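Local coordinates for protein NADH oxidase (Thermus thermophilus, PDB 6RVB) that uses NADH to reduce coenzyme A disulfide, working as an FAD-containing flavoenzyme of the pyridine nucleotide-disulfide oxidoreductase family, at residues 374-379 and 388-393; 398-403 and 433-438. One frame throughout, in Å; residues are numbered along the deposited sequence.

Overall arrangement
Both contacts lie in the C-terminal dimerisation region, their centres about 8 Å apart, and follow one another along the chain. Contact 1 pairs strands 372-380 and 386-393 of the five-stranded antiparallel sheet; contact 2 comes next, bringing the start of helix 401-409 against the short helix 434-438. The two helices pack on the sheet face that carries Val375, Leu377 and Val391: Val375 CG1 lies 3.4 Å from Pro434 CB, and Val391 CG1 lies 3.6 Å from Ile401 N. The other face meets helix 190-202 of the same chain. Sheet and helices thus form one layered unit, with the second subunit against segment 398-403 and coenzyme A beside Ile437.

Contact 1: 374-379 and 388-393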
ATOM      1  N   TRP A 374      -5.834   4.405  10.418  1.00 36.41           N
ATOM      2  CA  TRP A 374      -5.087   4.939  11.550  1.00 34.53           C
ATOM      3  C   TRP A 374      -3.655   4.604  11.257  1.00 39.23           C
ATOM      4  O   TRP A 374      -3.411   3.516  10.712  1.00 41.59           O
ATOM      5  CB  TRP A 374      -5.415   4.211  12.809  1.00 38.00           C
ATOM      6  CG  TRP A 374      -6.802   4.413  13.395  1.00 44.39           C
ATOM      7  CD1 TRP A 374      -7.154   5.260  14.418  1.00 43.11           C
ATOM      8  CD2 TRP A 374      -8.000   3.713  13.038  1.00 41.72           C
ATOM      9  NE1 TRP A 374      -8.505   5.171  14.654  1.00 44.25           N
ATOM     10  CE2 TRP A 374      -9.037   4.223  13.830  1.00 38.13           C
ATOM     11  CE3 TRP A 374      -8.311   2.752  12.070  1.00 45.68           C
ATOM     12  CZ2 TRP A 374     -10.315   3.774  13.720  1.00 30.93           C
ATOM     13  CZ3 TRP A 374      -9.590   2.316  11.971  1.00 41.74           C
ATOM     14  CH2 TRP A 374     -10.574   2.832  12.781  1.00 33.07           C
ATOM     15  N   VAL A 375      -2.701   5.507  11.534  1.00 36.15           N
ATOM     16  CA  VAL A 375      -1.323   5.123  11.359  1.00 34.81           C
ATOM     17  C   VAL A 375      -0.595   5.524  12.609  1.00 40.22           C
ATOM     18  O   VAL A 375      -0.985   6.515  13.222  1.00 38.24           O
ATOM     19  CB  VAL A 375      -0.691   5.633  10.073  1.00 37.47           C
ATOM     20  CG1 VAL A 375      -1.606   6.576   9.315  1.00 37.07           C
ATOM     21  CG2 VAL A 375       0.613   6.264  10.362  1.00 36.07           C
ATOM     22  N   GLU A 376       0.353   4.667  13.043  1.00 36.44           N
ATOM     23  CA  GLU A 376       1.242   4.905  14.188  1.00 41.87           C
ATOM     24  C   GLU A 376       2.676   5.006  13.770  1.00 41.23           C
ATOM     25  O   GLU A 376       3.085   4.198  12.991  1.00 46.26           O
ATOM     26  CB  GLU A 376       1.222   3.765  15.205  1.00 35.60           C
ATOM     27  CG  GLU A 376       2.103   4.106  16.438  1.00 33.61           C
ATOM     28  CD  GLU A 376       2.078   2.988  17.444  1.00 44.75           C
ATOM     29  OE1 GLU A 376       1.319   2.026  17.243  1.00 36.65           O
ATOM     30  OE2 GLU A 376       2.828   3.070  18.443  1.00 42.26           O
ATOM     31  N   LEU A 377       3.465   5.923  14.331  1.00 39.74           N
ATOM     32  CA  LEU A 377       4.876   5.991  14.009  1.00 34.40           C
ATOM     33  C   LEU A 377       5.622   5.906  15.309  1.00 39.30           C
ATOM     34  O   LEU A 377       5.325   6.618  16.228  1.00 44.15           O
ATOM     35  CB  LEU A 377       5.106   7.349  13.375  1.00 30.26           C
ATOM     36  CG  LEU A 377       5.456   7.475  11.941  1.00 29.84           C
ATOM     37  CD1 LEU A 377       4.964   6.264  11.124  1.00 29.65           C
ATOM     38  CD2 LEU A 377       4.994   8.822  11.480  1.00 20.94           C
ATOM     39  N   VAL A 378       6.622   5.067  15.398  1.00 37.52           N
ATOM     40  CA  VAL A 378       7.507   4.991  16.589  1.00 36.40           C
ATOM     41  C   VAL A 378       8.897   5.455  16.153  1.00 41.06           C
ATOM     42  O   VAL A 378       9.474   4.900  15.233  1.00 42.09           O
ATOM     43  CB  VAL A 378       7.557   3.527  17.077  1.00 35.92           C
ATOM     44  CG1 VAL A 378       8.448   3.340  18.167  1.00 37.32           C
ATOM     45  CG2 VAL A 378       6.197   3.138  17.527  1.00 40.35           C
ATOM     46  N   TYR A 379       9.416   6.520  16.736  1.00 42.64           N
ATOM     47  CA  TYR A 379      10.701   7.091  16.270  1.00 44.85           C
ATOM     48  C   TYR A 379      11.668   7.437  17.429  1.00 48.76           C
ATOM     49  O   TYR A 379      11.294   7.356  18.574  1.00 43.22           O
ATOM     50  CB  TYR A 379      10.483   8.315  15.397  1.00 35.64           C
ATOM     51  CG  TYR A 379       9.639   9.358  16.043  1.00 39.65           C
ATOM     52  CD1 TYR A 379       8.240   9.237  16.173  1.00 41.03           C
ATOM     53  CD2 TYR A 379      10.227  10.433  16.587  1.00 43.75           C
ATOM     54  CE1 TYR A 379       7.491  10.218  16.809  1.00 50.11           C
ATOM     55  CE2 TYR A 379       9.517  11.383  17.210  1.00 46.38           C
ATOM     56  CZ  TYR A 379       8.167  11.321  17.323  1.00 54.96           C
ATOM     57  OH  TYR A 379       7.578  12.404  17.981  1.00 57.25           O
ATOM     58  N   GLY A 388       9.569   1.748  14.148  1.00 40.05           N
ATOM     59  CA  GLY A 388       8.441   0.845  14.065  1.00 37.17           C
ATOM     60  C   GLY A 388       7.255   1.638  13.657  1.00 34.09           C
ATOM     61  O   GLY A 388       7.354   2.828  13.585  1.00 34.72           O
ATOM     62  N   GLY A 389       6.137   0.998  13.383  1.00 30.80           N
ATOM     63  CA  GLY A 389       5.010   1.711  12.782  1.00 32.45           C
ATOM     64  C   GLY A 389       3.815   0.784  12.714  1.00 36.78           C
ATOM     65  O   GLY A 389       4.006  -0.439  12.727  1.00 36.44           O
ATOM     66  N   ALA A 390       2.594   1.313  12.705  1.00 27.41           N
ATOM     67  CA  ALA A 390       1.456   0.453  12.464  1.00 32.45           C
ATOM     68  C   ALA A 390       0.544   1.097  11.486  1.00 35.96           C
ATOM     69  O   ALA A 390       0.497   2.296  11.404  1.00 42.66           O
ATOM     70  CB  ALA A 390       0.761   0.201  13.694  1.00 32.54           C
ATOM     71  N   VAL A 391      -0.184   0.378  10.681  1.00 33.13           N
ATOM     72  CA  VAL A 391      -1.348   1.089  10.158  1.00 37.11           C
ATOM     73  C   VAL A 391      -2.553   0.183  10.263  1.00 34.33           C
ATOM     74  O   VAL A 391      -2.378  -1.049  10.206  1.00 35.39           O
ATOM     75  CB  VAL A 391      -1.204   1.698   8.740  1.00 35.66           C
ATOM     76  CG1 VAL A 391       0.193   1.584   8.153  1.00 26.17           C
ATOM     77  CG2 VAL A 391      -2.208   1.126   7.873  1.00 23.71           C
ATOM     78  N   VAL A 392      -3.726   0.738  10.566  1.00 28.79           N
ATOM     79  CA  VAL A 392      -4.870  -0.132  10.618  1.00 36.25           C
ATOM     80  C   VAL A 392      -5.928   0.467   9.734  1.00 36.80           C
ATOM     81  O   VAL A 392      -6.067   1.685   9.733  1.00 38.88           O
ATOM     82  CB  VAL A 392      -5.323  -0.613  12.061  1.00 35.74           C
ATOM     83  CG1 VAL A 392      -4.558   0.023  13.153  1.00 26.74           C
ATOM     84  CG2 VAL A 392      -6.788  -0.517  12.222  1.00 33.40           C
ATOM     85  N   ALA A 393      -6.586  -0.371   8.917  1.00 32.71           N
ATOM     86  CA  ALA A 393      -7.521   0.106   7.920  1.00 42.09           C
ATOM     87  C   ALA A 393      -8.601  -0.939   7.751  1.00 40.50           C
ATOM     88  O   ALA A 393      -8.490  -1.961   8.411  1.00 43.39           O
ATOM     89  CB  ALA A 393      -6.796   0.342   6.677  1.00 42.57           C
TER
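The indole of Trp374 turns an edge to Val392: the carbonyl O of Val392 lies in the ring plane, 3.4 Å from Trp374 CE3, and the methyl Val392 CG2 comes to 3.6 Å from the same CE3. The two strands form a beta hairpin in the antiparallel sheet of the dimerisation domain. With chi1 at -70°, CG of Trp374 stands beside the backbone N and anti to the carbonyl carbon. Phe357 meets the indole with the planes about 30° apart. Trp374-Val392, Glu376-Ala390 and Val378-Gly388 are the hydrogen-bonded pairs, while Val375-Val391 and Leu377-Gly389 are non-hydrogen-bonded. The bond from Trp374 N to Val392 O is 2.8 Å long and nearly straight; at the other end, Gly388 N to Val378 O is weak. On the sheet face that carries Trp374, Glu376 and Val392, Glu376 CB packs 3.9 Å from Ala390 CB, and the chain runs on extended to OE1, which accepts from Trp188 NE1, while Val392 touches Val192 and Leu195 of helix 190-202. That face therefore packs the sheet against the NAD-binding part of the chain. On the opposite face Val375 CB lies 4.2 Å from Val391 CB.

Contact 2: 398-403 and 433-438; sequences ALRIDV and DPLLIA. With COA (coenzyme A), chain J.
Arg400 and Leu435 bring the two backbones nearest, CA to CA 7.6 Å, where the chain turning into helix 401-409 faces the first residues of helix 434-438, with Asp433 at the N-cap. Asp433 serves both sides: with CG anti to its backbone N (chi1 -172°), OD1 accepts from Leu435 N at 2.7 Å, on the anti side, while OD2 forms a salt bridge with Arg400 NH1. The modelled length of that bridge is too short to be taken literally. OD2 lies at the edge of the guanidinium, whose plane is turned 43° from the carboxylate. Arg400 NH2 pairs with Asp362. Beside the charges, Leu435 CD1 sits 3.8 Å from both Arg400 CB and Val403 CB. An alanine in place of Asp433 would probably leave Arg400 NH1 without its carboxylate and the Leu435 amide without its cap. Arg400 and Val403 also pack on the second subunit, while Ile437 CD1 touches C4A of the coenzyme A adenine at 3.8 Å. One buried carboxylate thus caps helix 434-438 and probably shares with Asp362 in balancing the charge of Arg400, linking residues at the subunit interface to the helix beside the adenine of coenzyme A.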
ATOM      1  N   ALA A 398      -3.964  -1.451   2.623  1.00 52.63           N
ATOM      2  CA  ALA A 398      -3.308  -0.419   3.584  1.00 42.53           C
ATOM      3  C   ALA A 398      -2.767  -1.256   4.803  1.00 41.29           C
ATOM      4  O   ALA A 398      -3.535  -1.601   5.649  1.00 26.66           O
ATOM      5  CB  ALA A 398      -4.041   0.761   3.821  1.00 10.61           C
ATOM      6  N   LEU A 399      -1.411  -1.425   4.835  1.00 22.01           N
ATOM      7  CA  LEU A 399      -0.703  -2.034   3.566  1.00 40.30           C
ATOM      8  C   LEU A 399       0.195  -0.937   2.999  1.00 41.23           C
ATOM      9  O   LEU A 399       1.147  -1.226   2.271  1.00 29.63           O
ATOM     10  CB  LEU A 399      -1.525  -2.498   2.242  1.00 17.15           C
ATOM     11  CG  LEU A 399      -0.801  -3.687   1.556  1.00 30.07           C
ATOM     12  CD1 LEU A 399      -0.559  -4.975   2.466  1.00 28.29           C
ATOM     13  CD2 LEU A 399      -1.496  -4.327   0.435  1.00 30.09           C
ATOM     14  N   ARG A 400      -0.180   0.318   3.279  1.00 37.73           N
ATOM     15  CA  ARG A 400       0.790   1.379   3.419  1.00 33.88           C
ATOM     16  C   ARG A 400       1.949   0.937   4.399  1.00 34.34           C
ATOM     17  O   ARG A 400       3.041   1.433   4.339  1.00 34.20           O
ATOM     18  CB  ARG A 400       0.103   2.652   3.904  1.00 32.90           C
ATOM     19  CG  ARG A 400      -0.403   3.573   2.855  1.00 40.78           C
ATOM     20  CD  ARG A 400      -1.297   4.651   3.383  1.00 34.53           C
ATOM     21  NE  ARG A 400      -2.656   4.224   3.148  1.00 40.29           N
ATOM     22  CZ  ARG A 400      -3.498   4.855   2.349  1.00 43.39           C
ATOM     23  NH1 ARG A 400      -3.143   5.960   1.739  1.00 34.45           N
ATOM     24  NH2 ARG A 400      -4.717   4.366   2.179  1.00 47.83           N
ATOM     25  N   ILE A 401       1.719  -0.029   5.275  1.00 33.08           N
ATOM     26  CA  ILE A 401       2.773  -0.496   6.140  1.00 32.80           C
ATOM     27  C   ILE A 401       4.020  -0.803   5.329  1.00 36.62           C
ATOM     28  O   ILE A 401       5.120  -0.618   5.825  1.00 35.70           O
ATOM     29  CB  ILE A 401       2.361  -1.769   6.899  1.00 36.54           C
ATOM     30  CG1 ILE A 401       3.279  -1.996   8.079  1.00 31.79           C
ATOM     31  CG2 ILE A 401       2.485  -2.941   6.067  1.00 26.88           C
ATOM     32  CD1 ILE A 401       3.041  -1.124   9.159  1.00 31.70           C
ATOM     33  N   ASP A 402       3.864  -1.252   4.082  1.00 32.09           N
ATOM     34  CA  ASP A 402       5.013  -1.616   3.270  1.00 32.05           C
ATOM     35  C   ASP A 402       5.971  -0.427   3.128  1.00 39.16           C
ATOM     36  O   ASP A 402       7.172  -0.598   3.092  1.00 36.98           O
ATOM     37  CB  ASP A 402       4.593  -2.233   1.904  1.00 25.10           C
ATOM     38  CG  ASP A 402       4.196  -3.685   2.025  1.00 48.01           C
ATOM     39  OD1 ASP A 402       4.547  -4.292   3.090  1.00 53.68           O
ATOM     40  OD2 ASP A 402       3.519  -4.271   1.104  1.00 49.82           O
ATOM     41  N   VAL A 403       5.440   0.794   3.088  1.00 34.60           N
ATOM     42  CA  VAL A 403       6.264   1.956   2.966  1.00 33.32           C
ATOM     43  C   VAL A 403       7.234   2.060   4.135  1.00 38.38           C
ATOM     44  O   VAL A 403       8.432   2.273   3.952  1.00 35.18           O
ATOM     45  CB  VAL A 403       5.468   3.252   2.853  1.00 30.11           C
ATOM     46  CG1 VAL A 403       6.455   4.452   2.850  1.00 24.41           C
ATOM     47  CG2 VAL A 403       4.778   3.257   1.535  1.00 33.79           C
ATOM     48  N   ASP A 433      -1.455  11.961   2.414  1.00 42.04           N
ATOM     49  CA  ASP A 433      -1.592  10.535   2.769  1.00 39.72           C
ATOM     50  C   ASP A 433      -1.560  10.387   4.272  1.00 39.28           C
ATOM     51  O   ASP A 433      -0.874  11.133   4.905  1.00 36.85           O
ATOM     52  CB  ASP A 433      -0.449   9.708   2.200  1.00 38.84           C
ATOM     53  CG  ASP A 433      -0.674   8.224   2.393  1.00 50.23           C
ATOM     54  OD1 ASP A 433      -0.251   7.696   3.443  1.00 41.61           O
ATOM     55  OD2 ASP A 433      -1.271   7.575   1.485  1.00 56.88           O
ATOM     56  N   PRO A 434      -2.268   9.408   4.853  1.00 38.18           N
ATOM     57  CA  PRO A 434      -2.124   9.278   6.280  1.00 34.25           C
ATOM     58  C   PRO A 434      -0.693   9.037   6.751  1.00 45.52           C
ATOM     59  O   PRO A 434      -0.401   9.531   7.821  1.00 54.73           O
ATOM     60  CB  PRO A 434      -3.001   8.121   6.608  1.00 31.44           C
ATOM     61  CG  PRO A 434      -3.982   8.190   5.686  1.00 36.58           C
ATOM     62  CD  PRO A 434      -3.400   8.628   4.399  1.00 38.26           C
ATOM     63  N   LEU A 435       0.202   8.355   6.031  1.00 42.32           N
ATOM     64  CA  LEU A 435       1.594   8.345   6.439  1.00 35.53           C
ATOM     65  C   LEU A 435       2.146   9.824   6.578  1.00 37.61           C
ATOM     66  O   LEU A 435       2.829  10.125   7.522  1.00 34.49           O
ATOM     67  CB  LEU A 435       2.391   7.516   5.460  1.00 29.68           C
ATOM     68  CG  LEU A 435       2.044   6.073   5.468  1.00 33.19           C
ATOM     69  CD1 LEU A 435       2.716   5.393   4.324  1.00 31.09           C
ATOM     70  CD2 LEU A 435       2.509   5.530   6.737  1.00 27.73           C
ATOM     71  N   LEU A 436       1.882  10.733   5.649  1.00 34.70           N
ATOM     72  CA  LEU A 436       2.439  12.060   5.754  1.00 35.27           C
ATOM     73  C   LEU A 436       1.817  12.764   6.967  1.00 40.70           C
ATOM     74  O   LEU A 436       2.471  13.555   7.619  1.00 36.76           O
ATOM     75  CB  LEU A 436       2.254  12.908   4.469  1.00 25.91           C
ATOM     76  CG  LEU A 436       2.858  12.094   3.376  1.00 33.25           C
ATOM     77  CD1 LEU A 436       2.785  12.857   2.171  1.00 32.38           C
ATOM     78  CD2 LEU A 436       4.299  11.722   3.714  1.00 35.21           C
ATOM     79  N   ILE A 437       0.561  12.519   7.293  1.00 35.76           N
ATOM     80  CA  ILE A 437      -0.017  13.462   8.237  1.00 37.84           C
ATOM     81  C   ILE A 437       0.615  12.993   9.525  1.00 43.33           C
ATOM     82  O   ILE A 437       1.054  13.776  10.349  1.00 46.21           O
ATOM     83  CB  ILE A 437      -1.653  13.828   8.202  1.00 32.09           C
ATOM     84  CG1 ILE A 437      -2.395  13.055   9.165  1.00 41.79           C
ATOM     85  CG2 ILE A 437      -2.407  13.602   6.932  1.00 30.60           C
ATOM     86  CD1 ILE A 437      -1.780  13.288  10.460  1.00 56.22           C
ATOM     87  N   ALA A 438       0.730  11.692   9.696  1.00 43.28           N
ATOM     88  CA  ALA A 438       1.408  11.176  10.893  1.00 40.86           C
ATOM     89  C   ALA A 438       2.864  11.642  10.998  1.00 44.79           C
ATOM     90  O   ALA A 438       3.324  11.798  12.082  1.00 43.40           O
ATOM     91  CB  ALA A 438       1.330   9.722  10.928  1.00 31.34           C
TER
HETATM   92  N1A COA J 503      -5.315  13.398  12.780  1.00 55.38           N
HETATM   93  C2A COA J 503      -4.420  14.240  13.405  1.00 55.93           C
HETATM   94  N3A COA J 503      -3.929  15.409  12.845  1.00 56.20           N
HETATM   95  C4A COA J 503      -4.316  15.838  11.581  1.00 60.28           C
HETATM   96  C5A COA J 503      -5.274  14.970  10.825  1.00 64.36           C
HETATM   97  C6A COA J 503      -5.777  13.725  11.486  1.00 61.67           C
HETATM   98  N6A COA J 503      -6.650  12.993  10.710  1.00 58.68           N
HETATM   99  N7A COA J 503      -5.479  15.545   9.607  1.00 68.63           N
HETATM  100  C8A COA J 503      -4.737  16.685   9.573  1.00 64.80           C
HETATM  101  N9A COA J 503      -4.048  16.860  10.729  1.00 63.47           N
HETATM  102  C1B COA J 503      -3.147  18.018  10.956  1.00 72.77           C
HETATM  103  C2B COA J 503      -2.007  18.134   9.932  1.00 73.60           C
HETATM  104  O2B COA J 503      -0.883  17.330  10.352  1.00 68.32           O
HETATM  105  C3B COA J 503      -1.628  19.613   9.933  1.00 72.90           C
HETATM  106  O3B COA J 503      -0.536  19.824  10.864  1.00 77.05           O
HETATM  107  P3B COA J 503       0.143  21.228  11.310  1.00 65.87           P
HETATM  108  O7A COA J 503       1.521  20.711  11.675  1.00 65.71           O
HETATM  109  O8A COA J 503       0.026  22.170  10.159  1.00 59.60           O
HETATM  110  O9A COA J 503      -0.713  21.766  12.446  1.00 76.38           O
HETATM  111  C4B COA J 503      -2.890  20.294  10.420  1.00 70.87           C
HETATM  112  O4B COA J 503      -3.813  19.281  10.836  1.00 80.10           O
HETATM  113  C5B COA J 503      -3.585  21.055   9.335  1.00 74.94           C
HETATM  114  O5B COA J 503      -4.388  20.166   8.551  1.00 80.35           O
HETATM  115  P1A COA J 503      -5.747  20.777   7.935  1.00 76.46           P
HETATM  116  O1A COA J 503      -6.339  19.569   7.298  1.00 73.45           O
HETATM  117  O2A COA J 503      -6.538  21.564   8.956  1.00 77.53           O
HETATM  118  O3A COA J 503      -5.114  21.666   6.734  1.00 73.97           O
HETATM  119  P2A COA J 503      -4.965  23.262   6.441  1.00 69.87           P
HETATM  120  O4A COA J 503      -3.521  23.657   6.007  1.00 61.38           O
HETATM  121  O5A COA J 503      -5.740  23.983   7.532  1.00 71.51           O
HETATM  122  O6A COA J 503      -5.941  23.223   5.169  1.00 71.45           O
HETATM  123  CBP COA J 503      -6.894  23.563   3.047  1.00 66.65           C
HETATM  124  CCP COA J 503      -5.729  23.885   3.956  1.00 68.81           C
HETATM  125  CDP COA J 503      -7.942  22.651   3.696  1.00 54.81           C
HETATM  126  CEP COA J 503      -7.512  24.919   2.756  1.00 55.62           C
HETATM  127  CAP COA J 503      -6.253  22.929   1.788  1.00 71.46           C
HETATM  128  OAP COA J 503      -5.601  21.683   2.054  1.00 60.89           O
HETATM  129  C9P COA J 503      -7.222  22.774   0.651  1.00 73.75           C
HETATM  130  O9P COA J 503      -7.642  23.768   0.030  1.00 66.48           O
HETATM  131  N8P COA J 503      -7.608  21.533   0.345  1.00 78.26           N
HETATM  132  C7P COA J 503      -8.779  21.448  -0.523  1.00 72.84           C
HETATM  133  C6P COA J 503      -8.367  21.544  -1.992  1.00 64.50           C
HETATM  134  C5P COA J 503      -7.435  20.362  -2.184  1.00 70.79           C
HETATM  135  O5P COA J 503      -6.239  20.420  -1.910  1.00 75.44           O
HETATM  136  N4P COA J 503      -7.941  19.250  -2.667  1.00 80.76           N
HETATM  137  C3P COA J 503      -7.001  18.492  -3.455  1.00 82.87           C
HETATM  138  C2P COA J 503      -6.565  19.297  -4.669  1.00 70.35           C
HETATM  139  S1P COA J 503      -7.399  18.543  -6.083  1.00103.00           S